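Local coordinates for putative exported protein (Bordetella pertussis Tohama I, PDB 2PFZ) that binds pyroglutamic acid in the periplasm as an extracytoplasmic solute receptor and probably delivers it to a tripartite ATP-independent transporter, at residues Q122-I130 / T191-T201; T1-Y9 / Q58-L66. All coordinates share one frame; numbering follows the deposited sequence.

Contact 1: Q122-I130 / T191-T201; sequences QGIFANRDI and TYEYIKKFYDT. With PCA (pyroglutamic acid), chain B.
Tyr199 OH is gripped by Ile130 N, which donates to it over 2.9 Å, and lies 3.0 Å from Arg128 O. A water also bonds to this hydroxyl and, weakly, to Asp129 OD1, whose salt-bridge partner is Lys131. The phenol thus ties the chain that follows strand 123-126 to strand 197-199. The two strands are antiparallel neighbours in the mixed six-stranded sheet of one lobe of this DctP-type periplasmic receptor. Ile124 and Tyr199 form a hydrogen-bonded pair, with Tyr199 N reaching Ile124 O at 2.8 Å. Ala126 and Lys197 form the next such pair, but the bond from Lys197 N to Ala126 O is weak. Phe125 and Phe198 are the non-hydrogen-bonded pair between them. Both rings lie on the same face of the sheet. Phe198 CG is anti to the backbone N (chi1 177°), and this brings CD1 over the centre of the Phe125 ring, 3.4 Å from Phe125 CZ. The ring planes are oblique, at 49°. Tyr179 of strand 178-181 also stacks on Phe125, and Thr191 CG2 touches it. On the other face, Ile130 CB sits over the Tyr199 ring in a CH-pi contact. Beyond the strand, the Asn127 amide bridges two backbone groups. Its OD1 accepts from Lys196 N, and its ND2 donates to Tyr194 O, which lies almost in the amide plane. This pair of bonds fixes the rotation of the amide. At the opposite end, Gln122 belongs to the pyroglutamate pocket, while its backbone carbonyl is bonded to Thr201. Thr201 OG1 donates to Gln122 O at 2.8 Å, in the carbonyl plane and on a lone pair.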
loop_
_atom_site.group_PDB
_atom_site.type_symbol
_atom_site.label_atom_id
_atom_site.label_comp_id
_atom_site.label_asym_id
_atom_site.label_seq_id
_atom_site.Cartn_x
_atom_site.Cartn_y
_atom_site.Cartn_z
ATOM N N GLN A 122 -5.938 -0.465 7.831
ATOM C CA GLN A 122 -6.918 0.302 7.062
ATOM C C GLN A 122 -8.249 0.416 7.751
ATOM O O GLN A 122 -8.846 -0.599 8.121
ATOM C CB GLN A 122 -7.125 -0.328 5.700
ATOM C CG GLN A 122 -5.790 -0.506 4.947
ATOM C CD GLN A 122 -5.258 0.752 4.282
ATOM O OE1 GLN A 122 -4.218 1.297 4.681
ATOM N NE2 GLN A 122 -5.922 1.186 3.251
ATOM N N GLY A 123 -8.736 1.657 7.854
ATOM C CA GLY A 123 -10.033 1.912 8.474
ATOM C C GLY A 123 -10.949 2.600 7.497
ATOM O O GLY A 123 -10.570 2.848 6.354
ATOM N N ILE A 124 -12.161 2.902 7.942
ATOM C CA ILE A 124 -13.179 3.496 7.081
ATOM C C ILE A 124 -13.390 4.909 7.498
ATOM O O ILE A 124 -13.782 5.167 8.649
ATOM C CB ILE A 124 -14.558 2.798 7.213
ATOM C CG1 ILE A 124 -14.408 1.271 7.179
ATOM C CG2 ILE A 124 -15.495 3.290 6.081
ATOM C CD1 ILE A 124 -15.659 0.515 7.728
ATOM N N PHE A 125 -13.133 5.824 6.565
ATOM C CA PHE A 125 -13.452 7.245 6.725
ATOM C C PHE A 125 -14.890 7.454 6.258
ATOM O O PHE A 125 -15.201 7.175 5.107
ATOM C CB PHE A 125 -12.536 8.120 5.862
ATOM C CG PHE A 125 -11.100 8.165 6.338
ATOM C CD1 PHE A 125 -10.705 9.075 7.337
ATOM C CD2 PHE A 125 -10.151 7.296 5.795
ATOM C CE1 PHE A 125 -9.357 9.132 7.786
ATOM C CE2 PHE A 125 -8.792 7.337 6.231
ATOM C CZ PHE A 125 -8.405 8.246 7.230
ATOM N N ALA A 126 -15.768 7.909 7.156
ATOM C CA ALA A 126 -17.151 8.191 6.775
ATOM C C ALA A 126 -17.794 9.304 7.621
ATOM O O ALA A 126 -17.276 9.707 8.665
ATOM C CB ALA A 126 -17.996 6.904 6.840
ATOM N N ASN A 127 -18.931 9.791 7.148
ATOM C CA ASN A 127 -19.729 10.716 7.929
ATOM C C ASN A 127 -20.885 10.008 8.607
ATOM O O ASN A 127 -21.498 10.564 9.520
ATOM C CB ASN A 127 -20.198 11.875 7.050
ATOM C CG ASN A 127 -19.094 12.868 6.791
ATOM O OD1 ASN A 127 -18.381 13.259 7.714
ATOM N ND2 ASN A 127 -18.927 13.265 5.541
ATOM N N ARG A 128 -21.135 8.776 8.157
ATOM C CA ARG A 128 -22.205 7.895 8.619
ATOM C C ARG A 128 -21.863 7.110 9.864
ATOM O O ARG A 128 -20.694 6.789 10.119
ATOM C CB ARG A 128 -22.468 6.807 7.571
ATOM C CG ARG A 128 -23.375 7.175 6.482
ATOM C CD ARG A 128 -23.597 5.950 5.633
ATOM N NE ARG A 128 -24.223 6.331 4.377
ATOM C CZ ARG A 128 -24.777 5.492 3.526
ATOM N NH1 ARG A 128 -24.771 4.187 3.756
ATOM N NH2 ARG A 128 -25.321 5.973 2.423
ATOM N N ASP A 129 -22.908 6.734 10.595
ATOM C CA ASP A 129 -22.765 5.752 11.656
ATOM C C ASP A 129 -22.721 4.352 11.055
ATOM O O ASP A 129 -23.641 3.948 10.340
ATOM C CB ASP A 129 -23.881 5.914 12.686
ATOM C CG ASP A 129 -23.581 7.015 13.676
ATOM O OD1 ASP A 129 -23.393 6.699 14.863
ATOM O OD2 ASP A 129 -23.497 8.199 13.276
ATOM N N ILE A 130 -21.629 3.632 11.311
ATOM C CA ILE A 130 -21.453 2.304 10.745
ATOM C C ILE A 130 -21.231 1.333 11.880
ATOM O O ILE A 130 -20.148 1.292 12.467
ATOM C CB ILE A 130 -20.255 2.237 9.754
ATOM C CG1 ILE A 130 -20.351 3.345 8.683
ATOM C CG2 ILE A 130 -20.162 0.840 9.130
ATOM C CD1 ILE A 130 -19.189 3.325 7.633
ATOM N N THR A 191 -8.295 15.072 5.380
ATOM C CA THR A 191 -9.623 14.436 5.243
ATOM C C THR A 191 -10.600 14.915 6.324
ATOM O O THR A 191 -11.804 14.984 6.099
ATOM C CB THR A 191 -9.483 12.889 5.236
ATOM O OG1 THR A 191 -8.942 12.506 3.977
ATOM C CG2 THR A 191 -10.834 12.167 5.385
ATOM N N TYR A 192 -10.051 15.277 7.481
ATOM C CA TYR A 192 -10.834 15.818 8.593
ATOM C C TYR A 192 -11.638 17.088 8.270
ATOM O O TYR A 192 -12.619 17.400 8.963
ATOM C CB TYR A 192 -9.939 16.050 9.805
ATOM C CG TYR A 192 -8.735 16.937 9.558
ATOM C CD1 TYR A 192 -7.467 16.387 9.363
ATOM C CD2 TYR A 192 -8.858 18.332 9.532
ATOM C CE1 TYR A 192 -6.345 17.206 9.144
ATOM C CE2 TYR A 192 -7.749 19.148 9.323
ATOM C CZ TYR A 192 -6.508 18.582 9.124
ATOM O OH TYR A 192 -5.425 19.399 8.939
ATOM N N GLU A 193 -11.236 17.819 7.236
ATOM C CA GLU A 193 -12.009 18.977 6.791
ATOM C C GLU A 193 -13.395 18.573 6.228
ATOM O O GLU A 193 -14.362 19.335 6.328
ATOM C CB GLU A 193 -11.196 19.805 5.790
ATOM C CG GLU A 193 -9.977 20.469 6.423
ATOM C CD GLU A 193 -9.117 21.238 5.440
ATOM O OE1 GLU A 193 -9.277 21.042 4.221
ATOM O OE2 GLU A 193 -8.273 22.050 5.890
ATOM N N TYR A 194 -13.503 17.356 5.697
ATOM C CA TYR A 194 -14.680 16.944 4.944
ATOM C C TYR A 194 -15.361 15.708 5.476
ATOM O O TYR A 194 -16.554 15.500 5.243
ATOM C CB TYR A 194 -14.296 16.688 3.488
ATOM C CG TYR A 194 -13.766 17.908 2.790
ATOM C CD1 TYR A 194 -14.634 18.879 2.300
ATOM C CD2 TYR A 194 -12.397 18.098 2.626
ATOM C CE1 TYR A 194 -14.144 20.016 1.659
ATOM C CE2 TYR A 194 -11.903 19.225 1.980
ATOM C CZ TYR A 194 -12.781 20.174 1.500
ATOM O OH TYR A 194 -12.290 21.293 0.855
ATOM N N ILE A 195 -14.593 14.875 6.172
ATOM C CA ILE A 195 -15.102 13.595 6.658
ATOM C C ILE A 195 -14.753 13.476 8.143
ATOM O O ILE A 195 -13.609 13.681 8.527
ATOM C CB ILE A 195 -14.531 12.418 5.818
ATOM C CG1 ILE A 195 -14.870 12.595 4.336
ATOM C CG2 ILE A 195 -15.067 11.101 6.307
ATOM C CD1 ILE A 195 -14.208 11.595 3.388
ATOM N N LYS A 196 -15.743 13.143 8.966
ATOM C CA LYS A 196 -15.639 13.332 10.417
ATOM C C LYS A 196 -15.369 12.106 11.291
ATOM O O LYS A 196 -15.164 12.264 12.494
ATOM C CB LYS A 196 -16.901 14.028 10.946
ATOM C CG LYS A 196 -16.684 15.456 11.351
ATOM C CD LYS A 196 -16.384 16.321 10.147
ATOM C CE LYS A 196 -15.442 17.421 10.533
ATOM N NZ LYS A 196 -15.376 18.425 9.449
ATOM N N LYS A 197 -15.430 10.904 10.715
ATOM C CA LYS A 197 -15.255 9.669 11.483
ATOM C C LYS A 197 -14.185 8.822 10.813
ATOM O O LYS A 197 -14.035 8.869 9.590
ATOM C CB LYS A 197 -16.562 8.844 11.574
ATOM C CG LYS A 197 -17.761 9.552 12.248
ATOM C CD LYS A 197 -19.041 8.737 12.082
ATOM C CE LYS A 197 -20.332 9.539 12.401
ATOM N NZ LYS A 197 -20.136 10.555 13.471
ATOM N N PHE A 198 -13.440 8.064 11.616
ATOM C CA PHE A 198 -12.574 6.993 11.119
ATOM C C PHE A 198 -12.822 5.782 12.015
ATOM O O PHE A 198 -12.511 5.820 13.213
ATOM C CB PHE A 198 -11.104 7.422 11.194
ATOM C CG PHE A 198 -10.119 6.365 10.785
ATOM C CD1 PHE A 198 -9.891 6.087 9.443
ATOM C CD2 PHE A 198 -9.352 5.698 11.745
ATOM C CE1 PHE A 198 -8.957 5.103 9.047
ATOM C CE2 PHE A 198 -8.425 4.725 11.374
ATOM C CZ PHE A 198 -8.206 4.440 10.026
ATOM N N TYR A 199 -13.421 4.749 11.442
ATOM C CA TYR A 199 -13.595 3.457 12.086
ATOM C C TYR A 199 -12.293 2.687 11.905
ATOM O O TYR A 199 -11.917 2.340 10.780
ATOM C CB TYR A 199 -14.750 2.707 11.430
ATOM C CG TYR A 199 -16.068 3.385 11.709
ATOM C CD1 TYR A 199 -16.808 3.047 12.833
ATOM C CD2 TYR A 199 -16.559 4.386 10.868
ATOM C CE1 TYR A 199 -18.015 3.699 13.110
ATOM C CE2 TYR A 199 -17.767 5.025 11.130
ATOM C CZ TYR A 199 -18.475 4.675 12.260
ATOM O OH TYR A 199 -19.663 5.298 12.537
ATOM N N ASP A 200 -11.623 2.445 13.028
ATOM C CA ASP A 200 -10.304 1.807 13.072
ATOM C C ASP A 200 -10.447 0.292 12.899
ATOM O O ASP A 200 -10.106 -0.495 13.801
ATOM C CB ASP A 200 -9.671 2.159 14.423
ATOM C CG ASP A 200 -8.163 1.888 14.493
ATOM O OD1 ASP A 200 -7.489 1.759 13.441
ATOM O OD2 ASP A 200 -7.647 1.868 15.630
ATOM N N THR A 201 -10.917 -0.125 11.725
ATOM C CA THR A 201 -11.164 -1.547 11.464
ATOM C C THR A 201 -9.898 -2.395 11.342
ATOM O O THR A 201 -9.970 -3.636 11.448
ATOM C CB THR A 201 -12.042 -1.761 10.218
ATOM O OG1 THR A 201 -11.467 -1.094 9.078
ATOM C CG2 THR A 201 -13.445 -1.186 10.481
HETATM N N PCA B . -3.091 5.155 1.637
HETATM C CA PCA B . -2.970 4.930 0.184
HETATM C CB PCA B . -2.983 3.436 -0.142
HETATM C CG PCA B . -3.163 2.717 1.182
HETATM C CD PCA B . -3.160 3.824 2.195
HETATM O OE PCA B . -3.172 3.624 3.419
HETATM C C PCA B . -4.193 5.546 -0.456
HETATM O O PCA B . -4.235 5.805 -1.666
HETATM O OXT PCA B . -5.174 5.794 0.264
HETATM O O HOH W 1 -20.335 6.560 15.106
#

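Contact 2: T1-Y9 / Q58-L66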
loop_
_atom_site.group_PDB
_atom_site.type_symbol
_atom_site.label_atom_id
_atom_site.label_comp_id
_atom_site.label_asym_id
_atom_site.label_seq_id
_atom_site.Cartn_x
_atom_site.Cartn_y
_atom_site.Cartn_z
ATOM N N THR A 1 26.553 6.875 -11.660
ATOM C CA THR A 1 25.238 6.459 -12.204
ATOM C C THR A 1 24.084 7.227 -11.564
ATOM O O THR A 1 24.028 7.396 -10.344
ATOM C CB THR A 1 25.046 4.945 -12.051
ATOM O OG1 THR A 1 26.061 4.280 -12.822
ATOM C CG2 THR A 1 23.656 4.507 -12.531
ATOM N N LYS A 2 23.164 7.678 -12.416
ATOM C CA LYS A 2 22.022 8.454 -11.988
ATOM C C LYS A 2 20.743 7.687 -12.330
ATOM O O LYS A 2 20.552 7.257 -13.468
ATOM C CB LYS A 2 22.075 9.822 -12.689
ATOM C CG LYS A 2 21.151 10.860 -12.156
ATOM C CD LYS A 2 21.918 12.137 -11.825
ATOM C CE LYS A 2 21.016 13.342 -11.871
ATOM N NZ LYS A 2 21.815 14.594 -11.952
ATOM N N TRP A 3 19.880 7.499 -11.329
ATOM C CA TRP A 3 18.599 6.810 -11.538
ATOM C C TRP A 3 17.464 7.736 -11.155
ATOM O O TRP A 3 17.638 8.628 -10.320
ATOM C CB TRP A 3 18.497 5.545 -10.681
ATOM C CG TRP A 3 19.201 4.328 -11.175
ATOM C CD1 TRP A 3 20.073 4.241 -12.236
ATOM C CD2 TRP A 3 19.171 3.026 -10.575
ATOM N NE1 TRP A 3 20.561 2.952 -12.333
ATOM C CE2 TRP A 3 20.024 2.194 -11.327
ATOM C CE3 TRP A 3 18.498 2.480 -9.466
ATOM C CZ2 TRP A 3 20.205 0.831 -11.029
ATOM C CZ3 TRP A 3 18.688 1.134 -9.166
ATOM C CH2 TRP A 3 19.541 0.329 -9.941
ATOM N N ASP A 4 16.294 7.515 -11.750
ATOM C CA ASP A 4 15.064 8.217 -11.341
ATOM C C ASP A 4 14.114 7.254 -10.685
ATOM O O ASP A 4 13.985 6.109 -11.122
ATOM C CB ASP A 4 14.361 8.824 -12.546
ATOM C CG ASP A 4 15.130 9.980 -13.133
ATOM O OD1 ASP A 4 15.334 11.027 -12.447
ATOM O OD2 ASP A 4 15.511 9.827 -14.309
ATOM N N LEU A 5 13.418 7.738 -9.654
ATOM C CA LEU A 5 12.544 6.878 -8.855
ATOM C C LEU A 5 11.222 7.597 -8.637
ATOM O O LEU A 5 11.138 8.499 -7.806
ATOM C CB LEU A 5 13.210 6.563 -7.503
ATOM C CG LEU A 5 12.591 5.421 -6.651
ATOM C CD1 LEU A 5 13.543 4.990 -5.511
ATOM C CD2 LEU A 5 11.183 5.720 -6.114
ATOM N N PRO A 6 10.189 7.250 -9.414
ATOM C CA PRO A 6 8.889 7.840 -9.154
ATOM C C PRO A 6 8.159 7.242 -7.949
ATOM O O PRO A 6 8.196 6.028 -7.716
ATOM C CB PRO A 6 8.118 7.551 -10.445
ATOM C CG PRO A 6 8.659 6.277 -10.898
ATOM C CD PRO A 6 10.145 6.374 -10.590
ATOM N N THR A 7 7.536 8.120 -7.173
ATOM C CA THR A 7 6.561 7.697 -6.184
ATOM C C THR A 7 5.274 8.490 -6.377
ATOM O O THR A 7 5.292 9.653 -6.849
ATOM C CB THR A 7 7.123 7.840 -4.737
ATOM O OG1 THR A 7 6.070 7.656 -3.789
ATOM C CG2 THR A 7 7.730 9.225 -4.470
ATOM N N ALA A 8 4.161 7.859 -6.012
ATOM C CA ALA A 8 2.851 8.455 -6.166
ATOM C C ALA A 8 2.412 9.362 -4.998
ATOM O O ALA A 8 1.370 10.014 -5.089
ATOM C CB ALA A 8 1.821 7.345 -6.452
ATOM N N TYR A 9 3.233 9.447 -3.941
ATOM C CA TYR A 9 2.850 10.082 -2.669
ATOM C C TYR A 9 3.709 11.306 -2.373
ATOM O O TYR A 9 4.811 11.433 -2.948
ATOM C CB TYR A 9 2.922 9.028 -1.541
ATOM C CG TYR A 9 2.185 7.800 -1.972
ATOM C CD1 TYR A 9 0.796 7.800 -2.024
ATOM C CD2 TYR A 9 2.861 6.660 -2.404
ATOM C CE1 TYR A 9 0.103 6.709 -2.463
ATOM C CE2 TYR A 9 2.183 5.571 -2.845
ATOM C CZ TYR A 9 0.788 5.590 -2.865
ATOM O OH TYR A 9 0.090 4.507 -3.325
ATOM N N GLN A 58 12.155 2.692 -18.250
ATOM C CA GLN A 58 12.023 4.168 -18.369
ATOM C C GLN A 58 12.457 4.847 -17.061
ATOM O O GLN A 58 13.099 5.928 -17.064
ATOM C CB GLN A 58 10.600 4.589 -18.750
ATOM C CG GLN A 58 10.092 4.065 -20.092
ATOM C CD GLN A 58 8.698 4.566 -20.439
ATOM O OE1 GLN A 58 8.318 5.716 -20.128
ATOM N NE2 GLN A 58 7.930 3.721 -21.109
ATOM N N ALA A 59 12.090 4.232 -15.936
ATOM C CA ALA A 59 12.677 4.550 -14.632
ATOM C C ALA A 59 13.384 3.279 -14.215
ATOM O O ALA A 59 12.835 2.216 -14.417
ATOM C CB ALA A 59 11.569 4.930 -13.610
ATOM N N GLN A 60 14.605 3.374 -13.666
ATOM C CA GLN A 60 15.374 2.179 -13.281
ATOM C C GLN A 60 14.867 1.543 -11.988
ATOM O O GLN A 60 15.120 0.377 -11.721
ATOM C CB GLN A 60 16.857 2.521 -13.114
ATOM C CG GLN A 60 17.476 3.117 -14.382
ATOM C CD GLN A 60 17.453 4.638 -14.391
ATOM O OE1 GLN A 60 16.591 5.284 -13.781
ATOM N NE2 GLN A 60 18.417 5.219 -15.084
ATOM N N ILE A 61 14.126 2.330 -11.222
ATOM C CA ILE A 61 13.649 1.968 -9.881
ATOM C C ILE A 61 12.357 2.738 -9.660
ATOM O O ILE A 61 12.176 3.823 -10.234
ATOM C CB ILE A 61 14.753 2.331 -8.840
ATOM C CG1 ILE A 61 14.337 1.985 -7.394
ATOM C CG2 ILE A 61 15.140 3.813 -8.956
ATOM C CD1 ILE A 61 15.542 1.689 -6.427
ATOM N N GLY A 62 11.432 2.202 -8.855
ATOM C CA GLY A 62 10.160 2.879 -8.674
ATOM C C GLY A 62 9.339 2.247 -7.567
ATOM O O GLY A 62 9.482 1.065 -7.295
ATOM N N GLU A 63 8.480 3.047 -6.941
ATOM C CA GLU A 63 7.627 2.573 -5.849
ATOM C C GLU A 63 6.186 2.361 -6.334
ATOM O O GLU A 63 5.566 3.274 -6.938
ATOM C CB GLU A 63 7.635 3.575 -4.695
ATOM C CG GLU A 63 6.934 2.993 -3.472
ATOM C CD GLU A 63 6.338 4.016 -2.562
ATOM O OE1 GLU A 63 5.743 5.026 -3.045
ATOM O OE2 GLU A 63 6.434 3.765 -1.344
ATOM N N ILE A 64 5.659 1.163 -6.090
ATOM C CA ILE A 64 4.277 0.851 -6.437
ATOM C C ILE A 64 3.490 0.437 -5.181
ATOM O O ILE A 64 4.087 0.151 -4.145
ATOM C CB ILE A 64 4.149 -0.307 -7.476
ATOM C CG1 ILE A 64 4.794 -1.602 -6.954
ATOM C CG2 ILE A 64 4.682 0.096 -8.888
ATOM C CD1 ILE A 64 4.148 -2.854 -7.513
ATOM N N LEU A 65 2.163 0.436 -5.296
ATOM C CA LEU A 65 1.262 -0.150 -4.311
ATOM C C LEU A 65 0.894 -1.491 -4.905
ATOM O O LEU A 65 0.306 -1.537 -6.000
ATOM C CB LEU A 65 -0.016 0.681 -4.203
ATOM C CG LEU A 65 -1.112 0.110 -3.301
ATOM C CD1 LEU A 65 -0.694 0.256 -1.868
ATOM C CD2 LEU A 65 -2.450 0.819 -3.614
ATOM N N LEU A 66 1.230 -2.576 -4.216
ATOM C CA LEU A 66 1.065 -3.912 -4.825
ATOM C C LEU A 66 -0.354 -4.133 -5.321
ATOM O O LEU A 66 -0.562 -4.626 -6.431
ATOM C CB LEU A 66 1.441 -5.020 -3.838
ATOM C CG LEU A 66 2.902 -5.064 -3.384
ATOM C CD1 LEU A 66 3.115 -6.026 -2.230
ATOM C CD2 LEU A 66 3.783 -5.414 -4.568
HETATM O O HOH W 2 18.218 8.373 -15.079
HETATM O O HOH W 3 12.803 8.431 -15.630
HETATM O O HOH W 4 4.174 5.117 -5.364
#
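Two parallel strands of the other lobe run side by side here, the N-terminal strand 2-6 and strand 61-65, at 9° to each other. Strand 2-6 pairs with strand 35-39, and strand 61-65 pairs with strand 207-213. Between them the backbone contributes one hydrogen bond, from Glu63 N to Pro6 O at 3.1 Å and nearly straight. Side chains and waters add most of the remaining contacts. Gln60 lies across one face of the Trp3 indole. Its CB stands 3.5 Å from the centroid of the five-membered ring, a CH-pi contact, and the amide plane is turned only 21° from the ring. The bend at chi2 (94°) carries OE1 back to the strand, where it accepts from Asp4 N at 3.0 Å. A water joins Gln60 NE2 to Lys2 O and Asp4 OD2. Ile61 CG2 meets Trp3 CE3 at 3.6 Å, and Ile61 CG1 packs on Leu5 CD1. Ala59 CB touches Pro6 CD. Farther along, the extended Glu63 side chain lies beside Thr7, pointing the same way. Thr7 OG1 donates to Glu63 OE1 at 2.8 Å, from above the carboxylate plane. The same oxygen lies at the edge of the Tyr9 ring, and a water links it to Ala8 N and Glu63 O. OE2 has a weak bond to Asn208. Leu65 CB, near Tyr9 OH, belongs to a side chain about 4 Å from the bound pyroglutamate. Glu63 is buried, so the Thr7 hydroxyl and the water, with the weakly bound Asn208 amide, probably help to stabilise a negative charge there.

Contact 1 and contact 2 lie on opposite sides of the chain's centre, with their centres about 31 Å apart. Both are largely buried, and each has a more exposed end. They hold different elements. Residues 122-130 and 191-201 are neighbours within a single sheet, so regular antiparallel backbone bonding carries contact 1. Residues 1-9 and 58-66 belong to strands counted in separate sheets, and contact 2 relies more on side-chain bonds, apolar packing and waters. A tyrosine hydroxyl collects partners in the first, a buried glutamate carboxylate in the second. Both reach the ligand region, contact 1 through Gln122 of the pocket and contact 2 through Leu65.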